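Local coordinates for protein tRNA (cytosine(38)-C(5))-methyltransferase (Schizosaccharomyces pombe, PDB 6FDF) that methylates cytosine 38 in the anticodon loop of tRNA(Asp), using S-adenosyl-L-methionine as methyl donor, and has no DNA-methylation activity, at residues 220-225 with 272-277; 229-234 with 263-268; 240-245 with 288-293; 129-134 with 152-157. All coordinates share one frame; numbering follows the deposited sequence.

In the fold
From the N terminus, interaction 4 comes first: it joins the turn after strand 121-127 to the outermost strand 148-155, closing the loop that holds helix 134-145, and it is complete before the others begin. The remaining three are intertwined. Interaction 1 opens with helix 219-225 and closes after helix 265-272; interaction 2 opens and closes within that span, bringing strand 231-232 to the start of helix 265-272, and interactions 1 and 2 touch, for instance where L222 packs on F229. Interaction 3 crosses both, joining 240-245, which lies between their segments, to the end of the later helix 283-289, nearer the centre of the chain and about 18 Å centre to centre from interaction 4.

Interaction 1: residues 220-225 with 272-277; sequences SVLNKW and NRMALQ
R273 reaches across to helix 219-225 and gives its NH1 to the backbone O of L222, a 2.9 Å bond with an N-H...O angle of 151°. That oxygen lies at the edge of the guanidinium and almost exactly in its plane. Over one face of the same group sits N223 OD1, which also approaches R273 CD at 3.4 Å; the amide and guanidinium planes stand 71° apart, so the two groups do not stack. Lower down, R273 CD passes L222 CB at 3.9 Å. The second touch is apolar: M274 SD rests on L222 CD1 at 3.5 Å.

What puts the guanidinium there is a bend at chi3 (71°), which turns the arginine tip toward the carbonyl; M274, in its turn, is folded at both chi2 and chi3. Behind M274, its backbone N makes a weak bond to N272 OD1. On the helix side L222 is backed by V217 and F229. A leucine in place of R273 would probably leave the L222 carbonyl without this donor and N223 OD1 without the positive group beneath it. Here two pieces of the small lobe, helix 219-225 and the turn between helix 265-272 and strand 278-279, are joined in what is probably the target-recognition domain of C5-methyltransferases.

Interaction 2: residues 229-234 with 263-268; sequences FDIVKP and ENTHEQ
K233 stretches from just past strand 231-232 toward T265, at the start of helix 265-272. Its CB is directed at the helix segment, and CG and CD continue that line, with the flank of the chain packing on Q258. The bend comes at chi3 (-102°), away from a staggered value, and it lays CE 3.6 Å from T265 OG1. At the tip, NZ makes a weak hydrogen bond to the same T265 OG1 at 3.4 Å. The backbone O of E263 is nearer to NZ, at 3.1 Å, but its angle is too poor for a bond. The lysine and threonine side chains run past each other in opposite directions.

T265 OG1 has a stronger partner in Q258 OE1, so the lysine is a secondary partner of an oxygen already engaged by strand 256-258. That strand is the middle one of a small three-stranded sheet, flanked by 231-232 in parallel and 278-279 antiparallel, and T265, at the start of helix 265-272, is tied to it through Q258. V232 is joined to it by backbone bonds with I256 and Q258.

The other branch of T265, CG2, lies opposite the backbone N and takes the apolar half of the contact, meeting I231 CD1 at 3.9 Å and I231 CG2 at 4.0 Å. N264, the N-cap residue, receives E267 N on its OD1 at 3.1 Å, the donor standing 55° out of the amide carbonyl plane, while E267 itself pairs with R271.

Interaction 3: residues 240-245 with 288-293; sequences CCFTRG and RLMGFP
L289 and M290, the two residues that meet F242, are bracketed by a backbone bond from G291 N to R288 O at 3.0 Å. It belongs to the Schellman motif that ends helix 283-289, completed by F292 N reaching back to A287 O. G291 is the C-prime residue, and its positive phi (87°) places any CB against the preceding carbonyl, a strain that only glycine avoids here.

The motif presents two side chains to F242. L289 CD1 comes at the ring edge, near its plane, 3.8 Å from F242 CE2, the two side chains crossing at about a right angle. M290 is extended beyond CG (chi2 -177°, chi3 179°), and this straight chain carries its CE to F242 CB at 3.7 Å; against the ring that methyl sits obliquely, 4.0 Å from F242 CD2.

Other residues also hold F242: its carbonyl bonds to R166 NH1, V286 packs on it, and Y246 meets its ring edge-to-face. R166 also touches M290. One residue on, T243 OG1 accepts from G245 N, an ST turn. C241, F242 and T243 spell the CFT tripeptide characteristic of Dnmt2 enzymes.

All three touching residues are buried, and the cross-contacts are carbon on carbon. Cohesion between the CFT loop and the helix end therefore rests on shape and exclusion of water, while polar bonds fix each backbone separately.

Interaction 4: residues 129-134 with 152-157; sequences GFEESK and EGILSP
E131 and I154 meet with their side chains at about a right angle, E131 OE1 lying 3.8 Å from I154 CD1. The glutamate is folded back on its own turn: chi1 of 72° followed by a bend at chi2 (-78°) brings OE1 to G129 N at 2.7 Å, a bond that meets the carboxylate on its syn side, 22° out of its plane. The oxygen facing the I154 methyl is thus the one that accepts from G129 N. E152, extended beyond CG, sets OE2 4.0 Å from E131 CB.

Both segments belong to the beta-alpha-beta crossover that leads from strand 121-127 through helix 134-145 to the parallel, outermost strand 148-155 of the Rossmann-like sheet. S133 is the N-cap of that helix; its OG meets A136 N and donates to F130 O at 2.7 Å, in the carbonyl plane.

An alanine at E131 would probably leave G129 N without this acceptor and open a gap beside I154 CD1. The two acids keep their charged oxygens apart, E131 OE1 being 6.4 Å from E152 OE2. E152 is paired with R140, which also bonds to the backbone O of E131, and with W169 NE1.

Interaction 1: residues 220-225 with 272-277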
loop_
_atom_site.group_PDB
_atom_site.type_symbol
_atom_site.label_atom_id
_atom_site.label_comp_id
_atom_site.label_asym_id
_atom_site.label_seq_id
_atom_site.Cartn_x
_atom_site.Cartn_y
_atom_site.Cartn_z
ATOM N N SER A 220 -30.614 -5.344 -1.283
ATOM C CA SER A 220 -30.860 -4.851 0.069
ATOM C C SER A 220 -29.923 -3.701 0.424
ATOM O O SER A 220 -30.353 -2.694 1.001
ATOM C CB SER A 220 -30.715 -5.993 1.077
ATOM O OG SER A 220 -29.367 -6.421 1.161
ATOM N N VAL A 221 -28.640 -3.828 0.078
ATOM C CA VAL A 221 -27.680 -2.758 0.336
ATOM C C VAL A 221 -27.940 -1.566 -0.580
ATOM O O VAL A 221 -27.845 -0.410 -0.153
ATOM C CB VAL A 221 -26.244 -3.290 0.182
ATOM C CG1 VAL A 221 -25.231 -2.156 0.258
ATOM C CG2 VAL A 221 -25.954 -4.339 1.249
ATOM N N LEU A 222 -28.257 -1.826 -1.853
ATOM C CA LEU A 222 -28.532 -0.728 -2.780
ATOM C C LEU A 222 -29.784 0.047 -2.383
ATOM O O LEU A 222 -29.855 1.267 -2.592
ATOM C CB LEU A 222 -28.665 -1.272 -4.207
ATOM C CG LEU A 222 -27.358 -1.675 -4.899
ATOM C CD1 LEU A 222 -27.618 -2.414 -6.201
ATOM C CD2 LEU A 222 -26.497 -0.446 -5.153
ATOM N N ASN A 223 -30.781 -0.633 -1.814
ATOM C CA ASN A 223 -31.999 0.056 -1.406
ATOM C C ASN A 223 -31.788 0.879 -0.140
ATOM O O ASN A 223 -32.420 1.927 0.030
ATOM C CB ASN A 223 -33.131 -0.948 -1.201
ATOM C CG ASN A 223 -33.770 -1.380 -2.506
ATOM O OD1 ASN A 223 -33.594 -0.732 -3.542
ATOM N ND2 ASN A 223 -34.519 -2.476 -2.464
ATOM N N LYS A 224 -30.921 0.418 0.763
ATOM C CA LYS A 224 -30.731 1.101 2.036
ATOM C C LYS A 224 -29.716 2.237 1.951
ATOM O O LYS A 224 -29.941 3.310 2.524
ATOM C CB LYS A 224 -30.299 0.098 3.109
ATOM C CG LYS A 224 -30.226 0.683 4.510
ATOM C CD LYS A 224 -31.464 1.508 4.831
ATOM C CE LYS A 224 -32.089 1.079 6.150
ATOM N NZ LYS A 224 -31.113 1.152 7.269
ATOM N N TRP A 225 -28.597 2.021 1.261
ATOM C CA TRP A 225 -27.484 2.963 1.267
ATOM C C TRP A 225 -26.993 3.295 -0.138
ATOM O O TRP A 225 -25.921 3.898 -0.273
ATOM C CB TRP A 225 -26.302 2.421 2.084
ATOM C CG TRP A 225 -26.624 1.989 3.494
ATOM C CD1 TRP A 225 -26.504 0.728 4.011
ATOM C CD2 TRP A 225 -27.091 2.819 4.569
ATOM N NE1 TRP A 225 -26.875 0.720 5.337
ATOM C CE2 TRP A 225 -27.237 1.989 5.705
ATOM C CE3 TRP A 225 -27.401 4.176 4.682
ATOM C CZ2 TRP A 225 -27.681 2.474 6.934
ATOM C CZ3 TRP A 225 -27.846 4.657 5.904
ATOM C CH2 TRP A 225 -27.982 3.807 7.014
ATOM N N ASN A 272 -34.586 2.083 -11.793
ATOM C CA ASN A 272 -34.413 0.701 -11.344
ATOM C C ASN A 272 -32.911 0.506 -11.137
ATOM O O ASN A 272 -32.189 0.227 -12.098
ATOM C CB ASN A 272 -34.978 -0.290 -12.351
ATOM C CG ASN A 272 -34.655 -1.738 -12.003
ATOM O OD1 ASN A 272 -34.203 -2.047 -10.899
ATOM N ND2 ASN A 272 -34.891 -2.635 -12.952
ATOM N N ARG A 273 -32.458 0.659 -9.889
ATOM C CA ARG A 273 -31.031 0.593 -9.603
ATOM C C ARG A 273 -30.449 -0.792 -9.855
ATOM O O ARG A 273 -29.234 -0.915 -10.043
ATOM C CB ARG A 273 -30.759 1.029 -8.159
ATOM C CG ARG A 273 -31.456 0.177 -7.103
ATOM C CD ARG A 273 -31.550 0.909 -5.775
ATOM N NE ARG A 273 -32.507 2.010 -5.840
ATOM C CZ ARG A 273 -32.649 2.939 -4.900
ATOM N NH1 ARG A 273 -31.895 2.913 -3.808
ATOM N NH2 ARG A 273 -33.548 3.902 -5.053
ATOM N N MET A 274 -31.277 -1.838 -9.875
ATOM C CA MET A 274 -30.747 -3.164 -10.172
ATOM C C MET A 274 -30.425 -3.338 -11.651
ATOM O O MET A 274 -29.625 -4.212 -11.999
ATOM C CB MET A 274 -31.728 -4.248 -9.719
ATOM C CG MET A 274 -32.009 -4.235 -8.226
ATOM S SD MET A 274 -30.493 -4.170 -7.257
ATOM C CE MET A 274 -29.853 -5.817 -7.545
ATOM N N ALA A 275 -31.023 -2.529 -12.526
ATOM C CA ALA A 275 -30.757 -2.632 -13.955
ATOM C C ALA A 275 -29.405 -2.049 -14.344
ATOM O O ALA A 275 -28.978 -2.220 -15.491
ATOM C CB ALA A 275 -31.862 -1.934 -14.748
ATOM N N LEU A 276 -28.729 -1.367 -13.420
ATOM C CA LEU A 276 -27.378 -0.885 -13.662
ATOM C C LEU A 276 -26.343 -1.998 -13.629
ATOM O O LEU A 276 -25.197 -1.756 -14.026
ATOM C CB LEU A 276 -27.004 0.179 -12.630
ATOM C CG LEU A 276 -27.731 1.514 -12.790
ATOM C CD1 LEU A 276 -27.506 2.389 -11.564
ATOM C CD2 LEU A 276 -27.269 2.219 -14.060
ATOM N N GLN A 277 -26.715 -3.194 -13.165
ATOM C CA GLN A 277 -25.803 -4.337 -13.113
ATOM C C GLN A 277 -24.521 -3.964 -12.377
ATOM O O GLN A 277 -23.408 -4.115 -12.887
ATOM C CB GLN A 277 -25.499 -4.862 -14.519
ATOM C CG GLN A 277 -26.728 -5.186 -15.348
ATOM C CD GLN A 277 -26.368 -5.699 -16.731
ATOM O OE1 GLN A 277 -26.767 -5.122 -17.742
ATOM N NE2 GLN A 277 -25.602 -6.783 -16.780
#

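Interaction 2: residues 229-234 with 263-268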
loop_
_atom_site.group_PDB
_atom_site.type_symbol
_atom_site.label_atom_id
_atom_site.label_comp_id
_atom_site.label_asym_id
_atom_site.label_seq_id
_atom_site.Cartn_x
_atom_site.Cartn_y
_atom_site.Cartn_z
ATOM N N PHE A 229 -22.914 5.055 -2.804
ATOM C CA PHE A 229 -21.892 4.460 -3.656
ATOM C C PHE A 229 -21.354 5.479 -4.652
ATOM O O PHE A 229 -22.099 6.307 -5.181
ATOM C CB PHE A 229 -22.450 3.265 -4.434
ATOM C CG PHE A 229 -22.517 1.988 -3.644
ATOM C CD1 PHE A 229 -21.360 1.356 -3.222
ATOM C CD2 PHE A 229 -23.741 1.390 -3.377
ATOM C CE1 PHE A 229 -21.420 0.162 -2.508
ATOM C CE2 PHE A 229 -23.810 0.202 -2.670
ATOM C CZ PHE A 229 -22.642 -0.415 -2.239
ATOM N N ASP A 230 -20.055 5.390 -4.927
ATOM C CA ASP A 230 -19.464 6.012 -6.106
ATOM C C ASP A 230 -19.452 4.978 -7.224
ATOM O O ASP A 230 -18.812 3.928 -7.094
ATOM C CB ASP A 230 -18.047 6.509 -5.819
ATOM C CG ASP A 230 -17.389 7.130 -7.040
ATOM O OD1 ASP A 230 -17.822 8.222 -7.456
ATOM O OD2 ASP A 230 -16.438 6.525 -7.585
ATOM N N ILE A 231 -20.167 5.265 -8.312
ATOM C CA ILE A 231 -20.317 4.329 -9.418
ATOM C C ILE A 231 -19.400 4.764 -10.551
ATOM O O ILE A 231 -19.444 5.923 -10.983
ATOM C CB ILE A 231 -21.779 4.257 -9.892
ATOM C CG1 ILE A 231 -22.687 3.775 -8.756
ATOM C CG2 ILE A 231 -21.904 3.344 -11.108
ATOM C CD1 ILE A 231 -24.165 3.856 -9.079
ATOM N N VAL A 232 -18.600 3.826 -11.060
ATOM C CA VAL A 232 -17.734 4.088 -12.202
ATOM C C VAL A 232 -18.087 3.107 -13.315
ATOM O O VAL A 232 -18.738 2.082 -13.097
ATOM C CB VAL A 232 -16.233 3.992 -11.845
ATOM C CG1 VAL A 232 -15.871 4.976 -10.730
ATOM C CG2 VAL A 232 -15.850 2.565 -11.455
ATOM N N LYS A 233 -17.666 3.451 -14.527
ATOM C CA LYS A 233 -17.877 2.640 -15.712
ATOM C C LYS A 233 -16.529 2.228 -16.291
ATOM O O LYS A 233 -15.487 2.763 -15.892
ATOM C CB LYS A 233 -18.706 3.413 -16.751
ATOM C CG LYS A 233 -20.179 3.544 -16.360
ATOM C CD LYS A 233 -20.967 4.460 -17.303
ATOM C CE LYS A 233 -21.178 5.827 -16.666
ATOM N NZ LYS A 233 -22.224 6.632 -17.355
ATOM N N PRO A 234 -16.499 1.227 -17.180
ATOM C CA PRO A 234 -15.213 0.817 -17.770
ATOM C C PRO A 234 -14.421 1.958 -18.386
ATOM O O PRO A 234 -13.185 1.915 -18.371
ATOM C CB PRO A 234 -15.632 -0.215 -18.826
ATOM C CG PRO A 234 -16.885 -0.804 -18.271
ATOM C CD PRO A 234 -17.599 0.335 -17.595
ATOM N N GLU A 263 -26.240 5.578 -20.109
ATOM C CA GLU A 263 -25.395 6.767 -20.079
ATOM C C GLU A 263 -25.677 7.630 -18.854
ATOM O O GLU A 263 -24.748 8.193 -18.263
ATOM C CB GLU A 263 -25.581 7.579 -21.363
ATOM C CG GLU A 263 -25.257 6.808 -22.635
ATOM C CD GLU A 263 -25.411 7.651 -23.888
ATOM O OE1 GLU A 263 -25.223 8.882 -23.806
ATOM O OE2 GLU A 263 -25.721 7.081 -24.956
ATOM N N ASN A 264 -26.943 7.728 -18.447
ATOM C CA ASN A 264 -27.351 8.607 -17.350
ATOM C C ASN A 264 -27.544 7.725 -16.116
ATOM O O ASN A 264 -28.631 7.201 -15.868
ATOM C CB ASN A 264 -28.620 9.387 -17.696
ATOM C CG ASN A 264 -28.905 10.512 -16.710
ATOM O OD1 ASN A 264 -28.542 10.437 -15.533
ATOM N ND2 ASN A 264 -29.566 11.562 -17.188
ATOM N N THR A 265 -26.467 7.577 -15.342
ATOM C CA THR A 265 -26.464 6.625 -14.232
ATOM C C THR A 265 -27.426 7.057 -13.132
ATOM O O THR A 265 -28.203 6.237 -12.627
ATOM C CB THR A 265 -25.046 6.478 -13.683
ATOM O OG1 THR A 265 -24.197 5.931 -14.699
ATOM C CG2 THR A 265 -25.017 5.559 -12.449
ATOM N N HIS A 266 -27.406 8.343 -12.765
ATOM C CA HIS A 266 -28.279 8.816 -11.694
ATOM C C HIS A 266 -29.746 8.667 -12.068
ATOM O O HIS A 266 -30.567 8.257 -11.240
ATOM C CB HIS A 266 -27.974 10.273 -11.349
ATOM C CG HIS A 266 -28.889 10.838 -10.307
ATOM N ND1 HIS A 266 -29.846 11.787 -10.591
ATOM C CD2 HIS A 266 -29.005 10.571 -8.984
ATOM C CE1 HIS A 266 -30.508 12.088 -9.488
ATOM N NE2 HIS A 266 -30.017 11.364 -8.498
ATOM N N GLU A 267 -30.101 9.017 -13.310
ATOM C CA GLU A 267 -31.481 8.875 -13.747
ATOM C C GLU A 267 -31.926 7.421 -13.695
ATOM O O GLU A 267 -33.025 7.116 -13.215
ATOM C CB GLU A 267 -31.633 9.439 -15.161
ATOM C CG GLU A 267 -33.048 9.548 -15.674
ATOM C CD GLU A 267 -33.094 10.128 -17.077
ATOM O OE1 GLU A 267 -32.667 9.423 -18.017
ATOM O OE2 GLU A 267 -33.551 11.280 -17.240
ATOM N N GLN A 268 -31.087 6.504 -14.181
ATOM C CA GLN A 268 -31.460 5.096 -14.149
ATOM C C GLN A 268 -31.505 4.567 -12.719
ATOM O O GLN A 268 -32.301 3.671 -12.417
ATOM C CB GLN A 268 -30.486 4.270 -14.993
ATOM C CG GLN A 268 -30.770 2.774 -14.988
ATOM C CD GLN A 268 -32.181 2.434 -15.447
ATOM O OE1 GLN A 268 -32.819 1.531 -14.906
ATOM N NE2 GLN A 268 -32.664 3.137 -16.467
#

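Interaction 3: residues 240-245 with 288-293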
loop_
_atom_site.group_PDB
_atom_site.type_symbol
_atom_site.label_atom_id
_atom_site.label_comp_id
_atom_site.label_asym_id
_atom_site.label_seq_id
_atom_site.Cartn_x
_atom_site.Cartn_y
_atom_site.Cartn_z
ATOM N N CYS A 240 -12.379 5.261 -6.545
ATOM C CA CYS A 240 -12.086 5.729 -5.200
ATOM C C CYS A 240 -11.146 4.776 -4.468
ATOM O O CYS A 240 -10.850 3.661 -4.908
ATOM C CB CYS A 240 -13.378 5.931 -4.414
ATOM S SG CYS A 240 -14.319 7.390 -4.959
ATOM N N CYS A 241 -10.665 5.245 -3.325
ATOM C CA CYS A 241 -9.697 4.486 -2.552
ATOM C C CYS A 241 -10.336 3.226 -1.975
ATOM O O CYS A 241 -11.423 3.282 -1.392
ATOM C CB CYS A 241 -9.138 5.374 -1.446
ATOM S SG CYS A 241 -7.845 4.620 -0.493
ATOM N N PHE A 242 -9.657 2.091 -2.143
ATOM C CA PHE A 242 -10.103 0.832 -1.555
ATOM C C PHE A 242 -9.636 0.724 -0.109
ATOM O O PHE A 242 -8.484 1.041 0.207
ATOM C CB PHE A 242 -9.554 -0.361 -2.339
ATOM C CG PHE A 242 -10.107 -0.486 -3.730
ATOM C CD1 PHE A 242 -11.402 -0.929 -3.940
ATOM C CD2 PHE A 242 -9.314 -0.186 -4.833
ATOM C CE1 PHE A 242 -11.912 -1.049 -5.231
ATOM C CE2 PHE A 242 -9.809 -0.313 -6.117
ATOM C CZ PHE A 242 -11.114 -0.742 -6.318
ATOM N N THR A 243 -10.522 0.242 0.763
ATOM C CA THR A 243 -10.180 0.028 2.170
ATOM C C THR A 243 -10.591 -1.372 2.607
ATOM O O THR A 243 -11.233 -2.125 1.869
ATOM C CB THR A 243 -10.861 1.045 3.092
ATOM O OG1 THR A 243 -12.242 0.688 3.254
ATOM C CG2 THR A 243 -10.756 2.459 2.534
ATOM N N ARG A 244 -10.244 -1.682 3.861
ATOM C CA ARG A 244 -10.646 -2.927 4.505
ATOM C C ARG A 244 -12.158 -3.103 4.569
ATOM O O ARG A 244 -12.635 -4.238 4.694
ATOM C CB ARG A 244 -10.057 -2.958 5.917
ATOM C CG ARG A 244 -10.286 -4.241 6.681
ATOM C CD ARG A 244 -9.471 -4.230 7.954
ATOM N NE ARG A 244 -9.675 -5.445 8.733
ATOM C CZ ARG A 244 -8.843 -5.864 9.677
ATOM N NH1 ARG A 244 -9.106 -6.978 10.340
ATOM N NH2 ARG A 244 -7.748 -5.168 9.950
ATOM N N GLY A 245 -12.922 -2.022 4.477
ATOM C CA GLY A 245 -14.367 -2.101 4.507
ATOM C C GLY A 245 -15.027 -2.486 3.201
ATOM O O GLY A 245 -16.248 -2.657 3.162
ATOM N N ARG A 288 -4.719 -5.606 -9.363
ATOM C CA ARG A 288 -4.205 -4.977 -10.577
ATOM C C ARG A 288 -4.192 -3.459 -10.454
ATOM O O ARG A 288 -3.210 -2.807 -10.825
ATOM C CB ARG A 288 -5.051 -5.399 -11.776
ATOM C CG ARG A 288 -4.886 -6.843 -12.193
ATOM C CD ARG A 288 -5.896 -7.160 -13.281
ATOM N NE ARG A 288 -5.742 -8.507 -13.819
ATOM C CZ ARG A 288 -6.554 -9.036 -14.727
ATOM N NH1 ARG A 288 -7.578 -8.334 -15.188
ATOM N NH2 ARG A 288 -6.341 -10.266 -15.171
ATOM N N LEU A 289 -5.265 -2.877 -9.917
ATOM C CA LEU A 289 -5.294 -1.428 -9.755
ATOM C C LEU A 289 -4.227 -0.950 -8.778
ATOM O O LEU A 289 -3.793 0.203 -8.855
ATOM C CB LEU A 289 -6.681 -0.980 -9.297
ATOM C CG LEU A 289 -7.736 -1.030 -10.401
ATOM C CD1 LEU A 289 -9.135 -1.100 -9.798
ATOM C CD2 LEU A 289 -7.602 0.187 -11.312
ATOM N N MET A 290 -3.796 -1.809 -7.858
ATOM C CA MET A 290 -2.738 -1.457 -6.923
ATOM C C MET A 290 -1.351 -1.841 -7.430
ATOM O O MET A 290 -0.368 -1.676 -6.699
ATOM C CB MET A 290 -3.013 -2.099 -5.561
ATOM C CG MET A 290 -4.258 -1.524 -4.900
ATOM S SD MET A 290 -4.545 -2.195 -3.256
ATOM C CE MET A 290 -6.019 -1.300 -2.780
ATOM N N GLY A 291 -1.251 -2.325 -8.665
ATOM C CA GLY A 291 0.022 -2.592 -9.304
ATOM C C GLY A 291 0.624 -3.956 -9.045
ATOM O O GLY A 291 1.776 -4.184 -9.430
ATOM N N PHE A 292 -0.113 -4.870 -8.427
ATOM C CA PHE A 292 0.418 -6.204 -8.194
ATOM C C PHE A 292 0.447 -6.990 -9.501
ATOM O O PHE A 292 -0.461 -6.852 -10.328
ATOM C CB PHE A 292 -0.424 -6.942 -7.157
ATOM C CG PHE A 292 -0.175 -6.484 -5.754
ATOM C CD1 PHE A 292 -0.847 -5.392 -5.238
ATOM C CD2 PHE A 292 0.748 -7.142 -4.954
ATOM C CE1 PHE A 292 -0.608 -4.961 -3.947
ATOM C CE2 PHE A 292 0.992 -6.723 -3.667
ATOM C CZ PHE A 292 0.316 -5.632 -3.162
ATOM N N PRO A 293 1.464 -7.815 -9.719
ATOM C CA PRO A 293 1.541 -8.582 -10.966
ATOM C C PRO A 293 0.569 -9.754 -10.951
ATOM O O PRO A 293 0.021 -10.140 -9.917
ATOM C CB PRO A 293 2.994 -9.062 -10.990
ATOM C CG PRO A 293 3.340 -9.210 -9.552
ATOM C CD PRO A 293 2.624 -8.071 -8.844
#

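Interaction 4: residues 129-134 with 152-157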
loop_
_atom_site.group_PDB
_atom_site.type_symbol
_atom_site.label_atom_id
_atom_site.label_comp_id
_atom_site.label_asym_id
_atom_site.label_seq_id
_atom_site.Cartn_x
_atom_site.Cartn_y
_atom_site.Cartn_z
ATOM N N GLY A 129 -1.841 12.539 6.196
ATOM C CA GLY A 129 -2.050 13.032 7.535
ATOM C C GLY A 129 -1.030 12.535 8.534
ATOM O O GLY A 129 -0.917 13.109 9.621
ATOM N N PHE A 130 -0.283 11.483 8.191
ATOM C CA PHE A 130 0.875 11.120 8.999
ATOM C C PHE A 130 1.815 12.306 9.146
ATOM O O PHE A 130 2.425 12.496 10.204
ATOM C CB PHE A 130 1.610 9.931 8.375
ATOM C CG PHE A 130 2.846 9.516 9.140
ATOM C CD1 PHE A 130 2.741 8.784 10.311
ATOM C CD2 PHE A 130 4.110 9.873 8.689
ATOM C CE1 PHE A 130 3.876 8.410 11.020
ATOM C CE2 PHE A 130 5.248 9.499 9.394
ATOM C CZ PHE A 130 5.125 8.765 10.559
ATOM N N GLU A 131 1.929 13.129 8.098
ATOM C CA GLU A 131 2.927 14.195 8.098
ATOM C C GLU A 131 2.698 15.209 9.207
ATOM O O GLU A 131 3.644 15.901 9.599
ATOM C CB GLU A 131 2.959 14.908 6.742
ATOM C CG GLU A 131 1.765 15.799 6.452
ATOM C CD GLU A 131 0.534 15.021 6.027
ATOM O OE1 GLU A 131 0.596 13.772 5.980
ATOM O OE2 GLU A 131 -0.494 15.664 5.721
ATOM N N GLU A 132 1.475 15.311 9.725
ATOM C CA GLU A 132 1.162 16.248 10.795
ATOM C C GLU A 132 1.193 15.608 12.175
ATOM O O GLU A 132 0.874 16.285 13.158
ATOM C CB GLU A 132 -0.215 16.881 10.558
ATOM C CG GLU A 132 -0.278 17.789 9.343
ATOM C CD GLU A 132 -1.654 18.383 9.132
ATOM O OE1 GLU A 132 -2.591 17.983 9.856
ATOM O OE2 GLU A 132 -1.796 19.255 8.249
ATOM N N SER A 133 1.572 14.338 12.278
ATOM C CA SER A 133 1.426 13.612 13.531
ATOM C C SER A 133 2.646 13.790 14.430
ATOM O O SER A 133 3.742 14.126 13.976
ATOM C CB SER A 133 1.217 12.123 13.267
ATOM O OG SER A 133 2.401 11.528 12.743
ATOM N N LYS A 134 2.449 13.491 15.717
ATOM C CA LYS A 134 3.564 13.458 16.659
ATOM C C LYS A 134 4.563 12.366 16.301
ATOM O O LYS A 134 5.773 12.545 16.483
ATOM C CB LYS A 134 3.040 13.266 18.086
ATOM C CG LYS A 134 2.271 14.469 18.630
ATOM C CD LYS A 134 1.743 14.235 20.046
ATOM C CE LYS A 134 0.404 13.499 20.050
ATOM N NZ LYS A 134 0.560 12.017 19.958
ATOM N N GLU A 152 10.210 13.989 1.858
ATOM C CA GLU A 152 8.880 13.424 2.040
ATOM C C GLU A 152 7.892 14.111 1.111
ATOM O O GLU A 152 8.126 15.225 0.632
ATOM C CB GLU A 152 8.417 13.517 3.501
ATOM C CG GLU A 152 8.354 14.919 4.068
ATOM C CD GLU A 152 8.042 14.920 5.554
ATOM O OE1 GLU A 152 8.992 14.866 6.365
ATOM O OE2 GLU A 152 6.846 14.975 5.909
ATOM N N GLY A 153 6.774 13.434 0.867
ATOM C CA GLY A 153 5.723 14.007 0.041
ATOM C C GLY A 153 4.505 13.111 0.020
ATOM O O GLY A 153 4.533 11.971 0.493
ATOM N N ILE A 154 3.422 13.658 -0.534
ATOM C CA ILE A 154 2.172 12.933 -0.732
ATOM C C ILE A 154 2.025 12.637 -2.217
ATOM O O ILE A 154 2.141 13.544 -3.053
ATOM C CB ILE A 154 0.964 13.739 -0.219
ATOM C CG1 ILE A 154 1.211 14.241 1.202
ATOM C CG2 ILE A 154 -0.316 12.910 -0.301
ATOM C CD1 ILE A 154 1.216 13.156 2.233
ATOM N N LEU A 155 1.754 11.375 -2.542
ATOM C CA LEU A 155 1.629 10.932 -3.921
ATOM C C LEU A 155 0.432 10.000 -4.037
ATOM O O LEU A 155 0.126 9.241 -3.114
ATOM C CB LEU A 155 2.901 10.219 -4.413
ATOM C CG LEU A 155 4.186 11.051 -4.427
ATOM C CD1 LEU A 155 5.409 10.152 -4.572
ATOM C CD2 LEU A 155 4.135 12.076 -5.556
ATOM N N SER A 156 -0.237 10.059 -5.183
ATOM C CA SER A 156 -1.348 9.165 -5.455
ATOM C C SER A 156 -1.136 8.509 -6.810
ATOM O O SER A 156 -0.507 9.100 -7.693
ATOM C CB SER A 156 -2.679 9.938 -5.448
ATOM O OG SER A 156 -3.767 9.121 -5.852
ATOM N N PRO A 157 -1.651 7.290 -7.008
ATOM C CA PRO A 157 -1.448 6.622 -8.305
ATOM C C PRO A 157 -2.020 7.402 -9.478
ATOM O O PRO A 157 -1.505 7.292 -10.599
ATOM C CB PRO A 157 -2.145 5.266 -8.113
ATOM C CG PRO A 157 -2.117 5.038 -6.630
ATOM C CD PRO A 157 -2.286 6.397 -6.018
#